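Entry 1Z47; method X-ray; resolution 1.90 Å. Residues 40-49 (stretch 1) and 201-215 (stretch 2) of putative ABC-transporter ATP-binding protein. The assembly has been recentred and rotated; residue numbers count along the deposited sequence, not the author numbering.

Stretch 1, residues 40-49: EGEMVGLLGP
Stretch 2 (201-215) FVTHDQEEALEVADR

A strand can be held both by backbone pairing and by segments that fold back over it, and a glycine can leave room for a side chain from the partner. Residues 40-49 and 201-215 of this putative ABC-transporter ATP-binding protein illustrate the principle, burying 810 Å² between them. Strand 43-47 runs beside strand 201-203 with 32° between their N-to-C directions, while helix 206-212 returns at 167° to strand 43-47, its axis 8.5 Å away at closest approach.

Glu-40 stands clear of the contact, and Gly-41, at phi/psi 76/10, makes the turn into it. Glu-42 (-91/152) extends its side chain, chi1 and chi2 both t, so that the carboxylate meets the guanidinium of Arg-215 edge-on. This is a two-pronged salt bridge: Arg-215 NE donates to Glu-42 OE1 at 2.7 Å and Arg-215 NH2 to Glu-42 OE2 at 3.1 Å, both nearly linear. Arg-215 reaches it with chi1 m, chi2 t and chi3 m.

At Met-43 (-111/111) the partner is Asp-214, which closes a small ring of two hydrogen bonds: Met-43 N donates to Asp-214 OD1 (2.7 Å), and Asp-214 N donates to Met-43 O (2.9 Å). Asp-214 adopts chi1 m to present its carboxylate. The Met-43 side chain, chi1 t and chi2 t, sets CG 4.0 Å from Phe-201 CE2, at the edge of the ring.

From Val-44 onward the strand pairs in parallel, with phi between -109° and -94° and psi between 103° and 135° through Leu-46. Val-44, chi1 t, bridges to Arg-215, and its O accepts from Phe-201 N at 2.9 Å. Gly-45 N donates to Arg-215 O at 3.3 Å, so two separate segments of the second stretch engage this strand.

Gly-45 pairs with Phe-201, their CA atoms 5.0 Å apart. Phe-201, chi1 p and chi2 95°, lays one face over the glycine, placing Gly-45 CA 3.6 Å from the ring centroid in a CH-pi contact. An ideal CB here would fall 2.8 Å from Phe-201 CZ, a clash; the bare backbone leaves room for the ring.

Leu-46 pairs with Val-202 at 4.8 Å between CA atoms. Leu-46 N donates to Phe-201 O (2.7 Å, 179°), and Leu-46 O accepts from Thr-203 N (3.0 Å), the alternating pattern of parallel pairing. Both side chains occupy the sheet face opposite that of Leu-47 and Thr-203; Leu-46 (m, t) brings CD1 to 4.0 Å from Val-202 CG2.

Leu-47 (-106/123; chi1 t, chi2 p) lies beneath the start of the helix, with CD2 3.9 Å from Ala-209 CB and CD1 3.8 Å from Gln-206 N. That helix is capped by Asp-205, chi1 t, whose OD1 accepts weak bonds from Glu-207 N (2.9 Å) and Glu-208 N (3.4 Å).

Gly-48, extended at -174/169, prolongs the ladder: its N donates to Thr-203 O at 3.3 Å. Pro-49 makes no contact, its CA-to-CB bond pointing away from the second stretch.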

# COMPACT_ATOMS: atom_id res chain seq x y z
N GLU B 40 18.91 -17.76 12.76
CA GLU B 40 19.72 -16.63 13.22
C GLU B 40 20.01 -15.66 12.07
O GLU B 40 20.36 -16.08 10.95
CB GLU B 40 21.03 -17.14 13.86
CG GLU B 40 20.81 -17.91 15.18
CD GLU B 40 22.11 -18.40 15.84
OE1 GLU B 40 22.93 -17.56 16.29
OE2 GLU B 40 22.31 -19.63 15.91
N GLY B 41 19.84 -14.37 12.34
CA GLY B 41 20.10 -13.35 11.34
C GLY B 41 19.01 -13.27 10.28
O GLY B 41 19.16 -12.59 9.26
N GLU B 42 17.90 -13.94 10.51
CA GLU B 42 16.83 -13.92 9.53
C GLU B 42 15.87 -12.78 9.83
O GLU B 42 15.73 -12.36 10.98
CB GLU B 42 16.07 -15.24 9.56
CG GLU B 42 15.23 -15.49 8.34
CD GLU B 42 14.53 -16.84 8.36
OE1 GLU B 42 14.16 -17.31 7.27
OE2 GLU B 42 14.34 -17.42 9.46
N MET B 43 15.21 -12.27 8.79
CA MET B 43 14.20 -11.23 8.99
C MET B 43 12.86 -11.90 8.66
O MET B 43 12.61 -12.22 7.52
CB MET B 43 14.42 -10.07 8.02
CG MET B 43 13.31 -9.02 8.07
SD MET B 43 13.92 -7.44 7.51
CE MET B 43 14.08 -6.59 9.09
N VAL B 44 12.01 -12.10 9.66
CA VAL B 44 10.72 -12.76 9.39
C VAL B 44 9.52 -11.83 9.49
O VAL B 44 9.41 -11.05 10.44
CB VAL B 44 10.48 -13.94 10.36
CG1 VAL B 44 9.01 -14.42 10.28
CG2 VAL B 44 11.45 -15.09 10.02
N GLY B 45 8.62 -11.94 8.51
CA GLY B 45 7.41 -11.14 8.54
C GLY B 45 6.23 -11.98 9.02
O GLY B 45 5.99 -13.09 8.53
N LEU B 46 5.52 -11.48 10.02
CA LEU B 46 4.36 -12.19 10.51
C LEU B 46 3.21 -11.53 9.72
O LEU B 46 2.79 -10.40 10.00
CB LEU B 46 4.18 -11.99 12.01
CG LEU B 46 5.34 -12.37 12.96
CD1 LEU B 46 4.95 -12.01 14.37
CD2 LEU B 46 5.64 -13.87 12.89
N LEU B 47 2.74 -12.25 8.71
CA LEU B 47 1.68 -11.74 7.83
C LEU B 47 0.31 -12.38 8.05
O LEU B 47 0.16 -13.61 7.95
CB LEU B 47 2.12 -11.96 6.38
CG LEU B 47 1.11 -11.73 5.25
CD1 LEU B 47 0.62 -10.27 5.26
CD2 LEU B 47 1.77 -12.06 3.92
N GLY B 48 -0.69 -11.55 8.34
CA GLY B 48 -2.04 -12.04 8.54
C GLY B 48 -3.09 -10.95 8.71
O GLY B 48 -2.76 -9.76 8.87
N PRO B 49 -4.38 -11.32 8.69
CA PRO B 49 -5.47 -10.34 8.85
C PRO B 49 -5.43 -9.79 10.28
O PRO B 49 -4.81 -10.37 11.17
CB PRO B 49 -6.73 -11.19 8.67
CG PRO B 49 -6.28 -12.30 7.78
CD PRO B 49 -4.89 -12.65 8.31
N PHE B 201 8.76 -8.77 12.12
CA PHE B 201 7.88 -7.61 12.04
C PHE B 201 6.46 -8.08 11.73
O PHE B 201 6.26 -9.15 11.17
CB PHE B 201 8.38 -6.62 10.97
CG PHE B 201 8.34 -7.15 9.56
CD1 PHE B 201 7.24 -6.88 8.73
CD2 PHE B 201 9.41 -7.89 9.05
CE1 PHE B 201 7.23 -7.34 7.41
CE2 PHE B 201 9.41 -8.35 7.74
CZ PHE B 201 8.32 -8.07 6.91
N VAL B 202 5.49 -7.28 12.14
CA VAL B 202 4.08 -7.60 11.95
C VAL B 202 3.55 -6.81 10.76
O VAL B 202 3.93 -5.65 10.56
CB VAL B 202 3.29 -7.21 13.23
CG1 VAL B 202 1.79 -7.08 12.93
CG2 VAL B 202 3.53 -8.28 14.33
N THR B 203 2.68 -7.43 9.97
CA THR B 203 2.13 -6.73 8.81
C THR B 203 0.87 -7.39 8.22
O THR B 203 0.71 -8.61 8.25
CB THR B 203 3.20 -6.58 7.70
OG1 THR B 203 2.68 -5.77 6.64
CG2 THR B 203 3.59 -7.92 7.15
N HIS B 204 -0.03 -6.56 7.70
CA HIS B 204 -1.23 -7.08 7.07
C HIS B 204 -1.15 -6.80 5.57
O HIS B 204 -2.12 -7.02 4.82
CB HIS B 204 -2.49 -6.45 7.69
CG HIS B 204 -2.48 -4.95 7.70
ND1 HIS B 204 -2.57 -4.20 6.54
CD2 HIS B 204 -2.41 -4.06 8.72
CE1 HIS B 204 -2.55 -2.91 6.85
NE2 HIS B 204 -2.46 -2.80 8.16
N ASP B 205 0.03 -6.36 5.13
CA ASP B 205 0.32 -6.00 3.73
C ASP B 205 1.23 -7.05 3.07
O ASP B 205 2.44 -7.05 3.28
CB ASP B 205 1.02 -4.63 3.68
CG ASP B 205 1.21 -4.12 2.25
OD1 ASP B 205 1.15 -4.94 1.30
OD2 ASP B 205 1.43 -2.90 2.10
N GLN B 206 0.66 -7.91 2.25
CA GLN B 206 1.47 -8.95 1.65
C GLN B 206 2.61 -8.41 0.79
O GLN B 206 3.68 -9.01 0.74
CB GLN B 206 0.58 -9.92 0.85
CG GLN B 206 -0.24 -9.31 -0.29
CD GLN B 206 0.57 -9.06 -1.55
OE1 GLN B 206 1.43 -9.87 -1.92
NE2 GLN B 206 0.28 -7.96 -2.23
N GLU B 207 2.41 -7.27 0.14
CA GLU B 207 3.47 -6.72 -0.69
C GLU B 207 4.69 -6.38 0.16
O GLU B 207 5.82 -6.66 -0.22
CB GLU B 207 3.00 -5.45 -1.42
CG GLU B 207 3.78 -5.16 -2.70
CD GLU B 207 4.39 -3.78 -2.69
OE1 GLU B 207 5.44 -3.59 -2.04
OE2 GLU B 207 3.81 -2.87 -3.34
N GLU B 208 4.44 -5.78 1.33
CA GLU B 208 5.53 -5.43 2.24
C GLU B 208 6.29 -6.69 2.67
O GLU B 208 7.52 -6.69 2.76
CB GLU B 208 4.99 -4.72 3.48
CG GLU B 208 6.06 -4.44 4.52
CD GLU B 208 5.53 -3.77 5.78
OE1 GLU B 208 4.36 -4.02 6.17
OE2 GLU B 208 6.29 -2.99 6.40
N ALA B 209 5.54 -7.75 2.94
CA ALA B 209 6.17 -9.00 3.37
C ALA B 209 7.08 -9.57 2.27
O ALA B 209 8.21 -9.96 2.54
CB ALA B 209 5.09 -10.02 3.76
N LEU B 210 6.61 -9.61 1.03
CA LEU B 210 7.42 -10.14 -0.06
C LEU B 210 8.67 -9.30 -0.28
O LEU B 210 9.74 -9.81 -0.62
CB LEU B 210 6.65 -10.17 -1.38
CG LEU B 210 5.40 -11.05 -1.52
CD1 LEU B 210 4.72 -10.73 -2.86
CD2 LEU B 210 5.76 -12.53 -1.43
N GLU B 211 8.51 -7.99 -0.10
CA GLU B 211 9.60 -7.07 -0.32
C GLU B 211 10.78 -7.14 0.63
O GLU B 211 11.93 -7.06 0.19
CB GLU B 211 9.07 -5.65 -0.30
CG GLU B 211 10.19 -4.64 -0.25
CD GLU B 211 10.28 -3.79 -1.49
OE1 GLU B 211 9.92 -4.27 -2.59
OE2 GLU B 211 10.73 -2.64 -1.35
N VAL B 212 10.51 -7.27 1.92
CA VAL B 212 11.62 -7.27 2.86
C VAL B 212 11.92 -8.54 3.63
O VAL B 212 13.02 -8.68 4.14
CB VAL B 212 11.48 -6.10 3.89
CG1 VAL B 212 11.34 -4.76 3.17
CG2 VAL B 212 10.30 -6.34 4.78
N ALA B 213 10.98 -9.48 3.71
CA ALA B 213 11.24 -10.69 4.50
C ALA B 213 12.03 -11.81 3.82
O ALA B 213 11.93 -12.01 2.60
CB ALA B 213 9.92 -11.24 5.03
N ASP B 214 12.82 -12.51 4.62
CA ASP B 214 13.58 -13.67 4.13
C ASP B 214 12.55 -14.80 4.00
O ASP B 214 12.51 -15.50 2.99
CB ASP B 214 14.67 -14.04 5.13
CG ASP B 214 15.77 -12.98 5.19
OD1 ASP B 214 16.11 -12.55 6.30
OD2 ASP B 214 16.26 -12.61 4.12
N ARG B 215 11.72 -14.94 5.03
CA ARG B 215 10.61 -15.91 5.03
C ARG B 215 9.38 -15.28 5.68
O ARG B 215 9.47 -14.43 6.57
CB ARG B 215 10.96 -17.21 5.76
CG ARG B 215 11.90 -18.13 4.96
CD ARG B 215 12.00 -19.49 5.61
NE ARG B 215 12.55 -19.40 6.95
CZ ARG B 215 12.41 -20.33 7.88
NH1 ARG B 215 11.72 -21.44 7.61
NH2 ARG B 215 12.97 -20.15 9.07